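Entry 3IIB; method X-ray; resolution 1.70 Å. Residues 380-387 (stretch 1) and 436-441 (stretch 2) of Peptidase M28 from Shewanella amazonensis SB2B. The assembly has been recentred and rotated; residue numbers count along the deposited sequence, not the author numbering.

Stretch 1, residues 380-387: LPALGVPV
Stretch 2, residues 436-441: ELRPLP

Two proline-rich segments of one chain, at least 51 residues apart in sequence where they touch, pack without a direct hydrogen bond and bury 332 Å². Their register runs antiparallel: Gly-384 lies opposite Leu-440 (CA to CA 6.5 Å), and Pro-386 opposite Leu-437 (CA to CA 6.7 Å). Stretch 1 opens with a 3-10 turn at 381-383, closed by Leu-383 N to Leu-380 O (2.9 Å) and Gly-384 N to Pro-381 O (2.9 Å). Gly-384 then takes phi/psi 100/-2, where a CB would be jammed against the preceding carbonyl, before Val-385 (-89/122) and Pro-386 (-63/152) extend the chain. Stretch 2 is irregular, with a cis peptide before Pro-439.

Leu-440 (-70/137; chi1 m, chi2 t) points toward stretch 1. Its CD1 lies 3.8 Å from Pro-381 CB and 3.6 Å from Val-385 O, while CD2 reaches Pro-386 CG at 4.0 Å; the branched, apolar end thus spans two proline rings. Pro-386, its ring C-gamma exo, also points toward its partner and sets CG 3.7 Å from Leu-437 CB (Leu-437 chi1 m, chi2 t). A rigid ring offers this apolar surface at little conformational cost.

Arg-438 (-116/159) leaves its backbone sideways, but an m, t, t side chain with chi4 -133° brings its end nearer. Arginine suits the site because its planar group can lie flat against backbone while its N-H groups point outward in the plane; one face lies under Gly-384 O and Val-385 N, with Arg-438 CZ 3.3 Å from Gly-384 O. NH1 is equally close to that oxygen, yet the angle is too poor for a hydrogen bond; Arg-438 NE packs 3.6 Å from Pro-386 CD. Water supplies polar links: one donates to Leu-383 O (2.9 Å) and accepts from Arg-438 NH1 (2.8 Å), another donates to Gly-384 O (2.8 Å) and accepts from Leu-440 N (3.1 Å). Glu-436 OE2 accepts from Arg-438 N (3.0 Å).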

# COMPACT_ATOMS: atom_id res chain seq x y z
N LEU A 380 24.05 22.42 -14.49
CA LEU A 380 25.19 22.41 -15.37
C LEU A 380 25.01 23.23 -16.66
O LEU A 380 25.97 23.84 -17.11
CB LEU A 380 25.65 20.96 -15.66
CG LEU A 380 26.02 20.07 -14.46
CD1 LEU A 380 26.51 18.72 -14.98
CD2 LEU A 380 27.09 20.75 -13.57
N PRO A 381 23.79 23.28 -17.23
CA PRO A 381 23.64 24.17 -18.41
C PRO A 381 23.97 25.62 -18.18
O PRO A 381 24.53 26.24 -19.06
CB PRO A 381 22.17 23.99 -18.80
CG PRO A 381 21.87 22.53 -18.39
CD PRO A 381 22.63 22.41 -17.05
N ALA A 382 23.65 26.15 -16.99
CA ALA A 382 23.99 27.51 -16.68
C ALA A 382 25.51 27.70 -16.63
O ALA A 382 25.98 28.82 -16.75
CB ALA A 382 23.34 27.93 -15.32
N LEU A 383 26.27 26.62 -16.45
CA LEU A 383 27.72 26.64 -16.45
C LEU A 383 28.28 26.27 -17.82
O LEU A 383 29.51 26.15 -18.00
CB LEU A 383 28.25 25.72 -15.35
CG LEU A 383 27.72 26.06 -13.93
CD1 LEU A 383 28.15 24.97 -12.95
CD2 LEU A 383 28.23 27.44 -13.49
N GLY A 384 27.38 26.11 -18.78
CA GLY A 384 27.78 25.91 -20.18
C GLY A 384 27.75 24.48 -20.68
O GLY A 384 28.04 24.23 -21.86
N VAL A 385 27.41 23.56 -19.79
CA VAL A 385 27.50 22.12 -20.04
C VAL A 385 26.19 21.64 -20.67
O VAL A 385 25.11 21.84 -20.09
CB VAL A 385 27.75 21.33 -18.75
CG1 VAL A 385 27.91 19.83 -19.07
CG2 VAL A 385 28.99 21.89 -18.03
N PRO A 386 26.29 21.05 -21.87
CA PRO A 386 25.10 20.46 -22.48
C PRO A 386 24.55 19.30 -21.66
O PRO A 386 25.28 18.62 -20.93
CB PRO A 386 25.62 19.95 -23.86
CG PRO A 386 26.81 20.75 -24.14
CD PRO A 386 27.45 20.97 -22.78
N VAL A 387 23.24 19.08 -21.77
CA VAL A 387 22.61 17.98 -21.11
C VAL A 387 21.54 17.38 -22.02
O VAL A 387 21.18 17.96 -23.03
CB VAL A 387 21.96 18.38 -19.74
CG1 VAL A 387 23.06 18.85 -18.73
CG2 VAL A 387 20.82 19.40 -19.92
N GLU A 436 29.44 19.20 -32.55
CA GLU A 436 29.77 20.26 -31.63
C GLU A 436 28.52 20.67 -30.89
O GLU A 436 27.58 21.15 -31.50
CB GLU A 436 30.42 21.45 -32.37
CG GLU A 436 30.64 22.64 -31.47
CD GLU A 436 31.52 22.28 -30.29
OE1 GLU A 436 32.68 21.90 -30.54
OE2 GLU A 436 31.05 22.38 -29.13
N LEU A 437 28.50 20.49 -29.57
CA LEU A 437 27.30 20.74 -28.78
C LEU A 437 27.19 22.15 -28.16
O LEU A 437 26.15 22.52 -27.63
CB LEU A 437 27.15 19.67 -27.68
CG LEU A 437 27.10 18.20 -28.11
CD1 LEU A 437 26.82 17.37 -26.83
CD2 LEU A 437 26.03 17.98 -29.22
N ARG A 438 28.25 22.93 -28.27
CA ARG A 438 28.33 24.22 -27.64
C ARG A 438 28.43 25.30 -28.75
O ARG A 438 28.82 25.01 -29.90
CB ARG A 438 29.55 24.25 -26.72
CG ARG A 438 29.46 23.30 -25.55
CD ARG A 438 30.69 23.41 -24.73
NE ARG A 438 30.66 22.46 -23.62
CZ ARG A 438 30.96 22.76 -22.36
NH1 ARG A 438 31.35 23.98 -22.05
NH2 ARG A 438 30.85 21.85 -21.41
N PRO A 439 28.10 26.55 -28.43
CA PRO A 439 27.56 27.02 -27.18
C PRO A 439 26.07 26.78 -27.05
O PRO A 439 25.35 26.73 -28.05
CB PRO A 439 27.82 28.53 -27.26
CG PRO A 439 27.60 28.84 -28.70
CD PRO A 439 28.18 27.64 -29.42
N LEU A 440 25.59 26.66 -25.81
CA LEU A 440 24.16 26.54 -25.55
C LEU A 440 23.49 27.87 -25.85
O LEU A 440 24.00 28.92 -25.47
CB LEU A 440 23.91 26.21 -24.08
CG LEU A 440 24.53 24.92 -23.56
CD1 LEU A 440 24.03 24.56 -22.10
CD2 LEU A 440 24.24 23.81 -24.53
N PRO A 441 22.32 27.83 -26.51
CA PRO A 441 21.56 29.06 -26.72
C PRO A 441 20.95 29.57 -25.39
O PRO A 441 20.79 28.78 -24.44
CB PRO A 441 20.46 28.64 -27.69
CG PRO A 441 20.26 27.19 -27.40
CD PRO A 441 21.58 26.64 -26.95
O HOH W 1 31.50 24.54 -19.29
O HOH W 2 27.86 26.28 -23.75